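Local structure of transcriptional regulator, TetR family (Agrobacterium tumefaciens, 3C2B) at residues R83-A86 / P87-A90; R134-R137 / Q138-R142; L146-A149 / G150-S153; V199-L202 / T203-T207. The protein is probably a DNA-binding transcriptional regulator of the TetR family, with a predicted helix-turn-helix motif and a helical C-terminal region. One frame throughout, in Å; residues are numbered along the deposited sequence. Where two conformers were deposited one is given.

In the fold
The four contacts are local, contacts 1 and 2 at helix starts, contacts 3 and 4 at helix ends. None includes residues of the predicted helix-turn-helix, 37-56. Contacts 2 and 3 sit on the same helix, 137-152, near its start and at its end, with centres about 17 Å apart. Contact 1, at the start of helix 86-104, has its centre about 9 Å from that of contact 3; Val-84 N is probably hydrogen-bonded to Ser-153 OG at 3.2 Å. Contact 4, ending helix 190-205, touches contact 3 where Ile-147 CD1 packs on Phe-201 CZ at 4.1 Å. Contacts 2 and 4 both reach the second subunit. Formic acid, probably from the crystallisation liquor, lies beside Arg-136.

Contact 1. Residues R83-A86 / P87-A90; sequences RVSA and PQLA
Ser-85 and Gln-88 form a capping box at the start of helix 86-104, with Ser-85 as the N-cap. Each residue's side chain accepts from the other's backbone N. Gln-88 N donates to Ser-85 OG at 3.2 Å, and Ser-85 N donates to Gln-88 OE1 at 3.1 Å. The serine hydroxyl also donates to Gln-88 OE1. It lies in the plane of the amide carbonyl, on a lone pair, whereas Ser-85 N comes from above that plane. Two donors thus grip one amide oxygen and limit rotation of the amide. The tight side continues in the backbone, where Leu-89 N donates to Ser-85 O at 2.9 Å, and at Ala-86. Ala-86 is buried, and its methyl touches Val-210 and Leu-214 of helix 208-214. The solvent side is formed by Gln-88 and Pro-87, both exposed, although Pro-87 touches Glu-213. Val-84 stands at the border. The extended end of the Gln-88 chain runs past Val-84 CG1, which is 3.9 Å from Gln-88 NE2. The other branch of Val-84, CG2, meets Leu-89 CB at 4.0 Å, with the two side chains crossing at about a right angle.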
ATOM      1  N   ARG A  83      13.396  -1.583 -29.474  1.00 63.84           N
ATOM      2  CA  ARG A  83      13.041  -0.196 -29.780  1.00 61.68           C
ATOM      3  C   ARG A  83      11.564   0.051 -30.122  1.00 59.69           C
ATOM      4  O   ARG A  83      10.877  -0.834 -30.645  1.00 59.55           O
ATOM      5  CB  ARG A  83      13.969   0.363 -30.850  1.00 61.76           C
ATOM      6  CG  ARG A  83      15.372   0.674 -30.317  1.00 63.11           C
ATOM      7  CD  ARG A  83      16.117   1.669 -31.199  1.00 64.71           C
ATOM      8  NE  ARG A  83      15.273   2.834 -31.484  1.00 66.14           N
ATOM      9  CZ  ARG A  83      15.713   4.066 -31.730  1.00 65.61           C
ATOM     10  NH1 ARG A  83      14.832   5.026 -31.978  1.00 65.26           N
ATOM     11  NH2 ARG A  83      17.013   4.352 -31.705  1.00 64.41           N
ATOM     12  N   VAL A  84      11.087   1.256 -29.808  1.00 56.67           N
ATOM     13  CA  VAL A  84       9.669   1.600 -29.966  1.00 54.36           C
ATOM     14  C   VAL A  84       9.486   2.997 -30.534  1.00 53.15           C
ATOM     15  O   VAL A  84      10.375   3.831 -30.425  1.00 52.47           O
ATOM     16  CB  VAL A  84       8.883   1.530 -28.599  1.00 54.08           C
ATOM     17  CG1 VAL A  84       8.663   0.089 -28.146  1.00 53.35           C
ATOM     18  CG2 VAL A  84       9.598   2.318 -27.537  1.00 53.47           C
ATOM     19  N   SER A  85       8.326   3.240 -31.136  1.00 52.28           N
ATOM     20  CA  SER A  85       7.894   4.588 -31.489  1.00 52.25           C
ATOM     21  C   SER A  85       7.266   5.200 -30.243  1.00 52.01           C
ATOM     22  O   SER A  85       6.958   4.477 -29.282  1.00 51.20           O
ATOM     23  CB  SER A  85       6.830   4.535 -32.569  1.00 52.53           C
ATOM     24  OG  SER A  85       5.705   3.776 -32.124  1.00 53.95           O
ATOM     25  N   ALA A  86       7.054   6.516 -30.272  1.00 51.61           N
ATOM     26  CA  ALA A  86       6.440   7.215 -29.170  1.00 51.21           C
ATOM     27  C   ALA A  86       4.997   6.742 -28.872  1.00 51.37           C
ATOM     28  O   ALA A  86       4.676   6.485 -27.708  1.00 51.14           O
ATOM     29  CB  ALA A  86       6.530   8.739 -29.347  1.00 50.80           C
ATOM     30  N   PRO A  87       4.127   6.615 -29.911  1.00 51.70           N
ATOM     31  CA  PRO A  87       2.774   6.029 -29.684  1.00 51.03           C
ATOM     32  C   PRO A  87       2.804   4.600 -29.114  1.00 50.62           C
ATOM     33  O   PRO A  87       1.990   4.279 -28.259  1.00 50.19           O
ATOM     34  CB  PRO A  87       2.152   5.973 -31.090  1.00 51.04           C
ATOM     35  CG  PRO A  87       3.014   6.834 -31.964  1.00 51.03           C
ATOM     36  CD  PRO A  87       4.346   6.999 -31.326  1.00 51.49           C
ATOM     37  N   GLN A  88       3.690   3.738 -29.635  1.00 49.93           N
ATOM     38  CA  GLN A  88       3.888   2.399 -29.081  1.00 48.98           C
ATOM     39  C   GLN A  88       4.296   2.476 -27.605  1.00 47.37           C
ATOM     40  O   GLN A  88       3.818   1.688 -26.783  1.00 47.25           O
ATOM     41  CB  GLN A  88       5.013   1.689 -29.785  1.00 49.17           C
ATOM     42  CG  GLN A  88       4.672   0.688 -30.800  1.00 51.45           C
ATOM     43  CD  GLN A  88       5.952   0.229 -31.484  1.00 55.10           C
ATOM     44  OE1 GLN A  88       6.555   0.982 -32.241  1.00 55.67           O
ATOM     45  NE2 GLN A  88       6.401  -0.983 -31.168  1.00 56.83           N
ATOM     46  N   LEU A  89       5.223   3.378 -27.294  1.00 45.01           N
ATOM     47  CA  LEU A  89       5.679   3.538 -25.927  1.00 44.40           C
ATOM     48  C   LEU A  89       4.507   3.920 -25.025  1.00 43.56           C
ATOM     49  O   LEU A  89       4.285   3.285 -23.995  1.00 43.82           O
ATOM     50  CB  LEU A  89       6.753   4.611 -25.838  1.00 43.74           C
ATOM     51  CG  LEU A  89       7.794   4.602 -24.701  1.00 43.38           C
ATOM     52  CD1 LEU A  89       8.063   6.006 -24.135  1.00 41.12           C
ATOM     53  CD2 LEU A  89       7.570   3.569 -23.614  1.00 40.00           C
ATOM     54  N   ALA A  90       3.753   4.948 -25.432  1.00 43.11           N
ATOM     55  CA  ALA A  90       2.643   5.460 -24.645  1.00 42.86           C
ATOM     56  C   ALA A  90       1.608   4.359 -24.420  1.00 43.03           C
ATOM     57  O   ALA A  90       1.144   4.145 -23.304  1.00 41.87           O
ATOM     58  CB  ALA A  90       2.000   6.696 -25.340  1.00 43.25           C
TER

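Contact 2. Residues R134-R137 / Q138-R142; sequences RGRR and QIDRR
The guanidinium of Arg-136 meets Asp-140 OD1 at its edge and in its plane, with Ile-139 CG2 also near that plane. The carboxylate is turned steeply against it, the two planes being 71° apart. A second guanidinium, that of Arg-137, has the CA of Arg-134 off-centre over one face. This is the first turn of helix 137-152, and Arg-136 is the N-cap. The salt bridge joins residues four apart. Arg-136 NE donates to Asp-140 OD1 at 2.8 Å, on the syn side of the oxygen. Arg-136 NH2 comes within 3.2 Å of the same OD1, but this bond is weak and doubtful. Formic acid, probably from the crystallisation liquor, lies close to Arg-136. The arginine chain bends at chi3 (69°), which brings NE round to the acid. Its CG rests 3.8 Å from Ile-139 CG2. The backbone closes the same loop, because Asp-140 N donates to Arg-136 O at 2.9 Å. Asp-140 OD1 is also hydrogen-bonded to Tyr-165 OH of helix 161-173. Arg-136 NH1 makes a salt bridge to Asp-175 of the second subunit. Arg-136 therefore has an acid on each side of the dimer boundary, and the buried Asp-140 has both a cation and a hydroxyl at OD1. Arg-136 and Tyr-165 would be expected to favour the charged form of Asp-140.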
ATOM      1  N   ARG A 134       9.899 -12.478  -4.871  1.00 51.83           N
ATOM      2  CA  ARG A 134       9.498 -13.274  -6.034  0.50 50.98           C
ATOM      3  C   ARG A 134       8.119 -12.911  -6.553  1.00 51.10           C
ATOM      4  O   ARG A 134       7.778 -13.220  -7.705  1.00 50.95           O
ATOM      5  CB  ARG A 134       9.547 -14.772  -5.685  0.50 51.01           C
ATOM      6  CG  ARG A 134      10.662 -15.166  -4.692  0.50 49.50           C
ATOM      7  CD  ARG A 134      10.912 -16.696  -4.702  0.50 47.59           C
ATOM      8  NE  ARG A 134      11.689 -17.097  -3.528  0.50 43.73           N
ATOM      9  CZ  ARG A 134      11.764 -18.343  -3.054  0.50 42.78           C
ATOM     10  NH1 ARG A 134      11.102 -19.337  -3.641  0.50 41.93           N
ATOM     11  NH2 ARG A 134      12.501 -18.596  -1.983  0.50 41.09           N
ATOM     12  N   GLY A 135       7.337 -12.276  -5.674  1.00 51.45           N
ATOM     13  CA  GLY A 135       5.934 -11.941  -5.898  1.00 50.52           C
ATOM     14  C   GLY A 135       5.625 -11.003  -7.047  1.00 51.11           C
ATOM     15  O   GLY A 135       4.529 -11.064  -7.608  1.00 51.98           O
ATOM     16  N   ARG A 136       6.561 -10.140  -7.425  1.00 50.09           N
ATOM     17  CA  ARG A 136       6.223  -9.151  -8.436  1.00 49.93           C
ATOM     18  C   ARG A 136       7.248  -9.050  -9.556  1.00 49.35           C
ATOM     19  O   ARG A 136       7.251  -8.090 -10.307  1.00 48.55           O
ATOM     20  CB  ARG A 136       6.015  -7.797  -7.765  1.00 50.12           C
ATOM     21  CG  ARG A 136       4.931  -6.908  -8.417  1.00 49.89           C
ATOM     22  CD  ARG A 136       4.859  -5.599  -7.654  1.00 46.91           C
ATOM     23  NE  ARG A 136       6.043  -4.752  -7.838  1.00 43.96           N
ATOM     24  CZ  ARG A 136       6.586  -4.013  -6.866  1.00 43.64           C
ATOM     25  NH1 ARG A 136       6.074  -4.062  -5.631  1.00 42.43           N
ATOM     26  NH2 ARG A 136       7.635  -3.229  -7.115  1.00 37.73           N
ATOM     27  N   ARG A 137       8.091 -10.075  -9.659  1.00 48.94           N
ATOM     28  CA  ARG A 137       9.256 -10.096 -10.523  1.00 48.76           C
ATOM     29  C   ARG A 137       8.930  -9.924 -12.006  1.00 49.52           C
ATOM     30  O   ARG A 137       9.668  -9.268 -12.733  1.00 49.46           O
ATOM     31  CB  ARG A 137      10.035 -11.386 -10.242  1.00 48.68           C
ATOM     32  CG  ARG A 137      10.693 -12.102 -11.423  1.00 46.66           C
ATOM     33  CD  ARG A 137      11.485 -13.275 -10.888  1.00 43.90           C
ATOM     34  NE  ARG A 137      11.996 -12.959  -9.557  1.00 39.00           N
ATOM     35  CZ  ARG A 137      12.437 -13.849  -8.686  1.00 35.46           C
ATOM     36  NH1 ARG A 137      12.458 -15.131  -9.007  1.00 35.39           N
ATOM     37  NH2 ARG A 137      12.870 -13.447  -7.505  1.00 32.40           N
ATOM     38  N   GLN A 138       7.822 -10.514 -12.439  1.00 50.56           N
ATOM     39  CA  GLN A 138       7.431 -10.532 -13.855  1.00 52.31           C
ATOM     40  C   GLN A 138       6.882  -9.160 -14.261  1.00 52.39           C
ATOM     41  O   GLN A 138       7.248  -8.616 -15.315  1.00 52.33           O
ATOM     42  CB  GLN A 138       6.427 -11.669 -14.174  1.00 51.62           C
ATOM     43  CG  GLN A 138       7.053 -13.040 -14.590  1.00 55.27           C
ATOM     44  CD  GLN A 138       7.375 -13.155 -16.086  1.00 55.87           C
ATOM     45  OE1 GLN A 138       7.261 -14.231 -16.668  1.00 59.25           O
ATOM     46  NE2 GLN A 138       7.768 -12.044 -16.711  1.00 56.09           N
ATOM     47  N   ILE A 139       6.007  -8.626 -13.421  1.00 52.73           N
ATOM     48  CA  ILE A 139       5.563  -7.255 -13.509  1.00 53.68           C
ATOM     49  C   ILE A 139       6.754  -6.280 -13.538  1.00 54.17           C
ATOM     50  O   ILE A 139       6.807  -5.409 -14.414  1.00 54.25           O
ATOM     51  CB  ILE A 139       4.535  -6.923 -12.389  1.00 54.34           C
ATOM     52  CG1 ILE A 139       3.100  -7.209 -12.887  1.00 55.03           C
ATOM     53  CG2 ILE A 139       4.622  -5.461 -11.901  1.00 54.36           C
ATOM     54  CD1 ILE A 139       2.622  -6.375 -14.144  1.00 54.55           C
ATOM     55  N   ASP A 140       7.708  -6.450 -12.612  1.00 53.56           N
ATOM     56  CA  ASP A 140       8.814  -5.513 -12.476  1.00 52.72           C
ATOM     57  C   ASP A 140       9.732  -5.572 -13.698  1.00 51.94           C
ATOM     58  O   ASP A 140      10.217  -4.539 -14.146  1.00 51.07           O
ATOM     59  CB  ASP A 140       9.616  -5.788 -11.208  1.00 52.90           C
ATOM     60  CG  ASP A 140       8.887  -5.362  -9.925  1.00 53.33           C
ATOM     61  OD1 ASP A 140       7.823  -4.717  -9.994  1.00 54.60           O
ATOM     62  OD2 ASP A 140       9.408  -5.657  -8.832  1.00 52.68           O
ATOM     63  N   ARG A 141       9.962  -6.771 -14.229  1.00 51.62           N
ATOM     64  CA  ARG A 141      10.832  -6.935 -15.403  1.00 51.68           C
ATOM     65  C   ARG A 141      10.148  -6.328 -16.635  1.00 51.12           C
ATOM     66  O   ARG A 141      10.807  -5.703 -17.455  1.00 50.33           O
ATOM     67  CB  ARG A 141      11.229  -8.402 -15.641  1.00 51.67           C
ATOM     68  CG  ARG A 141      12.656  -8.542 -16.205  1.00 53.72           C
ATOM     69  CD  ARG A 141      13.034  -9.971 -16.573  1.00 53.42           C
ATOM     70  NE  ARG A 141      14.478 -10.103 -16.795  1.00 54.93           N
ATOM     71  CZ  ARG A 141      15.364 -10.441 -15.847  1.00 55.75           C
ATOM     72  NH1 ARG A 141      14.972 -10.664 -14.592  1.00 56.81           N
ATOM     73  NH2 ARG A 141      16.657 -10.544 -16.150  1.00 56.05           N
ATOM     74  N   ARG A 142       8.825  -6.502 -16.739  1.00 50.08           N
ATOM     75  CA  ARG A 142       8.030  -5.843 -17.774  1.00 50.05           C
ATOM     76  C   ARG A 142       8.299  -4.323 -17.750  1.00 49.34           C
ATOM     77  O   ARG A 142       8.727  -3.755 -18.740  1.00 49.49           O
ATOM     78  CB  ARG A 142       6.541  -6.110 -17.551  1.00 50.15           C
ATOM     79  CG  ARG A 142       5.680  -6.138 -18.786  1.00 53.03           C
ATOM     80  CD  ARG A 142       5.699  -4.817 -19.516  1.00 56.58           C
ATOM     81  NE  ARG A 142       6.055  -4.984 -20.934  1.00 56.12           N
ATOM     82  CZ  ARG A 142       5.197  -4.988 -21.951  1.00 55.97           C
ATOM     83  NH1 ARG A 142       5.639  -5.142 -23.193  1.00 54.21           N
ATOM     84  NH2 ARG A 142       3.903  -4.853 -21.731  1.00 58.50           N
TER

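Contact 3. Residues L146-A149 / G150-S153; sequences LIEA and GRRS
Glu-148 links Arg-151 and Arg-152 in a salt-bridge network on the last turns of helix 137-152. Its CG stands anti to the backbone N (chi1 -173°), which carries the chain toward the C-terminal end of the helix. From CB outward, each atom has a neighbour. CB is only loosely near Arg-152 NH2. CG lies over one face of the Arg-152 guanidinium, 3.4 Å from Arg-152 NH2. The chain then bends at chi2 (39°), and CD comes to the edge of the Arg-151 guanidinium. There the two oxygens are gripped side-on. Arg-151 NE donates to Glu-148 OE1 at 2.9 Å, and Arg-151 NH2 donates to Glu-148 OE2 at 2.6 Å. Both bonds are nearly straight, and the two flat groups are nearly coplanar, 22° apart. The other arginine is held differently. Arg-152 NE is 3.5 Å from Glu-148 OE2, but the oxygen is well out of the guanidinium plane. Only the charges attract, since no N-H points at it. The far end of Arg-152 folds back along the helix, with NH1 3.4 Å from Ala-149 CA. On another side of the helix, Leu-146 packs on His-92, Leu-93 and Phe-96 of helix 86-104. The helix ends at Arg-152, and Ser-153 is the first residue beyond it. Its hydroxyl turns back and donates to the backbone, Ser-153 OG lying 2.9 Å from Ala-149 O.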
ATOM      1  N   LEU A 146      10.221  -1.982 -20.571  1.00 47.85           N
ATOM      2  CA  LEU A 146       9.528  -0.841 -21.177  1.00 48.28           C
ATOM      3  C   LEU A 146      10.232   0.512 -20.981  1.00 48.49           C
ATOM      4  O   LEU A 146      10.367   1.293 -21.905  1.00 49.07           O
ATOM      5  CB  LEU A 146       8.153  -0.768 -20.543  1.00 47.86           C
ATOM      6  CG  LEU A 146       6.936  -0.620 -21.420  1.00 49.90           C
ATOM      7  CD1 LEU A 146       7.096  -1.383 -22.720  1.00 48.51           C
ATOM      8  CD2 LEU A 146       5.691  -1.087 -20.629  1.00 46.94           C
ATOM      9  N   ILE A 147      10.672   0.779 -19.757  1.00 48.12           N
ATOM     10  CA  ILE A 147      11.324   2.007 -19.404  1.00 47.17           C
ATOM     11  C   ILE A 147      12.677   2.077 -20.109  1.00 48.06           C
ATOM     12  O   ILE A 147      13.067   3.133 -20.617  1.00 48.40           O
ATOM     13  CB  ILE A 147      11.428   2.130 -17.862  1.00 46.94           C
ATOM     14  CG1 ILE A 147      10.017   2.275 -17.246  1.00 46.08           C
ATOM     15  CG2 ILE A 147      12.281   3.327 -17.442  1.00 46.59           C
ATOM     16  CD1 ILE A 147      10.030   2.499 -15.693  1.00 45.37           C
ATOM     17  N   GLU A 148      13.388   0.957 -20.155  1.00 48.82           N
ATOM     18  CA  GLU A 148      14.631   0.872 -20.919  1.00 49.64           C
ATOM     19  C   GLU A 148      14.408   1.103 -22.426  1.00 50.15           C
ATOM     20  O   GLU A 148      15.118   1.896 -23.041  1.00 49.80           O
ATOM     21  CB  GLU A 148      15.325  -0.469 -20.622  1.00 49.96           C
ATOM     22  CG  GLU A 148      16.706  -0.656 -21.207  1.00 53.15           C
ATOM     23  CD  GLU A 148      17.558   0.594 -21.153  1.00 55.21           C
ATOM     24  OE1 GLU A 148      17.437   1.396 -20.209  1.00 58.52           O
ATOM     25  OE2 GLU A 148      18.384   0.751 -22.062  1.00 58.31           O
ATOM     26  N   ALA A 149      13.424   0.425 -23.013  1.00 50.69           N
ATOM     27  CA  ALA A 149      13.037   0.668 -24.421  1.00 52.14           C
ATOM     28  C   ALA A 149      12.712   2.150 -24.726  1.00 53.42           C
ATOM     29  O   ALA A 149      13.162   2.667 -25.754  1.00 53.60           O
ATOM     30  CB  ALA A 149      11.857  -0.216 -24.816  1.00 52.41           C
ATOM     31  N   GLY A 150      11.949   2.810 -23.835  1.00 53.50           N
ATOM     32  CA  GLY A 150      11.699   4.243 -23.904  1.00 55.22           C
ATOM     33  C   GLY A 150      12.939   5.124 -23.843  1.00 56.83           C
ATOM     34  O   GLY A 150      13.096   6.058 -24.649  1.00 57.03           O
ATOM     35  N   ARG A 151      13.832   4.832 -22.903  1.00 57.66           N
ATOM     36  CA  ARG A 151      15.140   5.513 -22.830  1.00 58.81           C
ATOM     37  C   ARG A 151      15.956   5.311 -24.129  1.00 59.51           C
ATOM     38  O   ARG A 151      16.387   6.280 -24.737  1.00 59.70           O
ATOM     39  CB  ARG A 151      15.959   4.973 -21.653  1.00 58.07           C
ATOM     40  CG  ARG A 151      17.102   5.874 -21.209  1.00 59.16           C
ATOM     41  CD  ARG A 151      18.112   5.083 -20.385  1.00 59.86           C
ATOM     42  NE  ARG A 151      18.573   3.919 -21.143  1.00 61.67           N
ATOM     43  CZ  ARG A 151      19.441   3.977 -22.159  1.00 62.28           C
ATOM     44  NH1 ARG A 151      19.974   5.133 -22.554  1.00 60.80           N
ATOM     45  NH2 ARG A 151      19.767   2.870 -22.798  1.00 63.90           N
ATOM     46  N   ARG A 152      16.167   4.053 -24.537  1.00 60.05           N
ATOM     47  CA  ARG A 152      16.948   3.748 -25.753  1.00 61.11           C
ATOM     48  C   ARG A 152      16.469   4.535 -26.969  1.00 61.47           C
ATOM     49  O   ARG A 152      17.272   4.898 -27.848  1.00 61.81           O
ATOM     50  CB  ARG A 152      16.854   2.276 -26.106  1.00 61.09           C
ATOM     51  CG  ARG A 152      17.705   1.391 -25.289  1.00 62.08           C
ATOM     52  CD  ARG A 152      17.919   0.068 -26.000  1.00 65.13           C
ATOM     53  NE  ARG A 152      17.805  -1.034 -25.053  1.00 67.07           N
ATOM     54  CZ  ARG A 152      16.668  -1.690 -24.805  1.00 69.25           C
ATOM     55  NH1 ARG A 152      15.552  -1.385 -25.456  1.00 69.36           N
ATOM     56  NH2 ARG A 152      16.647  -2.674 -23.918  1.00 69.38           N
ATOM     57  N   SER A 153      15.164   4.786 -27.016  1.00 61.10           N
ATOM     58  CA  SER A 153      14.551   5.315 -28.195  1.00 61.50           C
ATOM     59  C   SER A 153      14.532   6.813 -28.151  1.00 61.62           C
ATOM     60  O   SER A 153      13.981   7.446 -29.039  1.00 62.32           O
ATOM     61  CB  SER A 153      13.150   4.745 -28.370  1.00 62.02           C
ATOM     62  OG  SER A 153      13.202   3.338 -28.567  1.00 62.00           O
TER

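Contact 4. Residues V199-L202 / T203-T207; sequences VAFL and TLYGT
Thr-203 binds Val-199 O twice, one helical turn back, near the C-terminal end of helix 190-205. Thr-203 OG1 is 2.9 Å from Val-199 O, and Thr-203 N is 3.0 Å from the same oxygen. They approach from opposite faces of the carbonyl plane. The hydroxyl sits beside its own backbone N (chi1 -59°), and this places it above the carbonyl. The backbone pattern continues with Leu-204 N to Ala-200 O and Tyr-205 N to Phe-201 O. It ends in a weak bond from Gly-206 N to Leu-202 O, where Gly-206 leaves the helix. Further out, Leu-204 packs on Leu-204 of the second subunit, as do Ala-200 and Thr-203. This face of the helix thus lies at the dimer interface. On another side, Phe-201 and Tyr-205 turn toward helix 161-173. The phenol of Tyr-205 is hydrogen-bonded there to Ser-167, and the ring of Phe-201 meets that of Phe-168. The Phe-201 and Tyr-205 rings themselves meet obliquely, with centroids 5.2 Å apart and planes at 46°. The closest carbons are Phe-201 CE1 and Tyr-205 CD2, at 3.4 Å.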
ATOM      1  N   VAL A 199       0.222   9.953 -18.500  1.00 40.98           N
ATOM      2  CA  VAL A 199       0.385  11.416 -18.706  1.00 41.83           C
ATOM      3  C   VAL A 199       1.367  12.023 -17.673  1.00 42.42           C
ATOM      4  O   VAL A 199       2.311  12.737 -18.041  1.00 42.66           O
ATOM      5  CB  VAL A 199      -0.985  12.197 -18.705  1.00 41.74           C
ATOM      6  CG1 VAL A 199      -0.795  13.699 -18.809  1.00 42.06           C
ATOM      7  CG2 VAL A 199      -1.855  11.746 -19.881  1.00 41.05           C
ATOM      8  N   ALA A 200       1.159  11.711 -16.392  1.00 41.87           N
ATOM      9  CA  ALA A 200       2.050  12.168 -15.318  1.00 41.78           C
ATOM     10  C   ALA A 200       3.527  11.638 -15.490  1.00 41.85           C
ATOM     11  O   ALA A 200       4.486  12.403 -15.423  1.00 41.35           O
ATOM     12  CB  ALA A 200       1.457  11.779 -13.933  1.00 39.91           C
ATOM     13  N   PHE A 201       3.682  10.344 -15.687  1.00 41.58           N
ATOM     14  CA  PHE A 201       5.001   9.736 -15.938  1.00 42.69           C
ATOM     15  C   PHE A 201       5.770  10.396 -17.099  1.00 43.33           C
ATOM     16  O   PHE A 201       6.978  10.640 -17.005  1.00 44.78           O
ATOM     17  CB  PHE A 201       4.836   8.232 -16.187  1.00 43.31           C
ATOM     18  CG  PHE A 201       6.150   7.493 -16.356  1.00 44.81           C
ATOM     19  CD1 PHE A 201       7.027   7.346 -15.293  1.00 42.97           C
ATOM     20  CD2 PHE A 201       6.529   6.990 -17.594  1.00 44.21           C
ATOM     21  CE1 PHE A 201       8.256   6.660 -15.465  1.00 45.25           C
ATOM     22  CE2 PHE A 201       7.757   6.330 -17.761  1.00 43.65           C
ATOM     23  CZ  PHE A 201       8.612   6.170 -16.695  1.00 42.62           C
ATOM     24  N   LEU A 202       5.061  10.745 -18.164  1.00 43.49           N
ATOM     25  CA  LEU A 202       5.666  11.348 -19.355  1.00 43.82           C
ATOM     26  C   LEU A 202       6.018  12.822 -19.146  1.00 44.95           C
ATOM     27  O   LEU A 202       6.992  13.326 -19.706  1.00 45.29           O
ATOM     28  CB  LEU A 202       4.761  11.128 -20.580  1.00 43.46           C
ATOM     29  CG  LEU A 202       4.693   9.665 -21.080  1.00 43.35           C
ATOM     30  CD1 LEU A 202       3.852   9.528 -22.366  1.00 39.38           C
ATOM     31  CD2 LEU A 202       6.096   9.048 -21.336  1.00 44.09           C
ATOM     32  N   THR A 203       5.223  13.516 -18.334  1.00 45.24           N
ATOM     33  CA  THR A 203       5.578  14.842 -17.864  1.00 45.51           C
ATOM     34  C   THR A 203       6.893  14.808 -17.084  1.00 46.19           C
ATOM     35  O   THR A 203       7.761  15.641 -17.292  1.00 46.81           O
ATOM     36  CB  THR A 203       4.453  15.440 -17.018  1.00 45.00           C
ATOM     37  OG1 THR A 203       3.270  15.491 -17.819  1.00 43.03           O
ATOM     38  CG2 THR A 203       4.812  16.853 -16.561  1.00 45.32           C
ATOM     39  N   LEU A 204       7.053  13.822 -16.220  1.00 45.93           N
ATOM     40  CA  LEU A 204       8.234  13.747 -15.354  1.00 45.93           C
ATOM     41  C   LEU A 204       9.488  13.361 -16.123  1.00 46.03           C
ATOM     42  O   LEU A 204      10.517  13.972 -15.982  1.00 46.83           O
ATOM     43  CB  LEU A 204       7.966  12.722 -14.253  1.00 44.97           C
ATOM     44  CG  LEU A 204       7.689  13.083 -12.794  1.00 47.66           C
ATOM     45  CD1 LEU A 204       7.268  14.513 -12.547  1.00 46.47           C
ATOM     46  CD2 LEU A 204       6.765  12.113 -12.118  1.00 45.67           C
ATOM     47  N   TYR A 205       9.393  12.329 -16.946  1.00 46.81           N
ATOM     48  CA  TYR A 205      10.554  11.721 -17.580  1.00 47.54           C
ATOM     49  C   TYR A 205      10.514  11.764 -19.103  1.00 48.31           C
ATOM     50  O   TYR A 205      11.393  11.207 -19.733  1.00 48.98           O
ATOM     51  CB  TYR A 205      10.700  10.255 -17.147  1.00 46.20           C
ATOM     52  CG  TYR A 205      10.795  10.109 -15.659  1.00 45.76           C
ATOM     53  CD1 TYR A 205      11.969  10.412 -14.986  1.00 46.36           C
ATOM     54  CD2 TYR A 205       9.690   9.730 -14.908  1.00 42.24           C
ATOM     55  CE1 TYR A 205      12.053  10.308 -13.570  1.00 43.61           C
ATOM     56  CE2 TYR A 205       9.759   9.653 -13.525  1.00 41.14           C
ATOM     57  CZ  TYR A 205      10.933   9.927 -12.859  1.00 42.27           C
ATOM     58  OH  TYR A 205      10.998   9.794 -11.485  1.00 44.08           O
ATOM     59  N   GLY A 206       9.513  12.410 -19.689  1.00 48.42           N
ATOM     60  CA  GLY A 206       9.450  12.468 -21.133  1.00 49.77           C
ATOM     61  C   GLY A 206      10.403  13.520 -21.685  1.00 50.35           C
ATOM     62  O   GLY A 206      10.474  14.620 -21.174  1.00 49.87           O
ATOM     63  N   THR A 207      11.124  13.168 -22.745  1.00 51.45           N
ATOM     64  CA  THR A 207      11.998  14.109 -23.424  1.00 51.76           C
ATOM     65  C   THR A 207      11.166  14.911 -24.423  1.00 52.21           C
ATOM     66  O   THR A 207      10.058  14.525 -24.788  1.00 52.47           O
ATOM     67  CB  THR A 207      13.090  13.375 -24.231  1.00 51.68           C
ATOM     68  OG1 THR A 207      12.460  12.653 -25.289  1.00 52.77           O
ATOM     69  CG2 THR A 207      13.874  12.401 -23.370  1.00 52.25           C
TER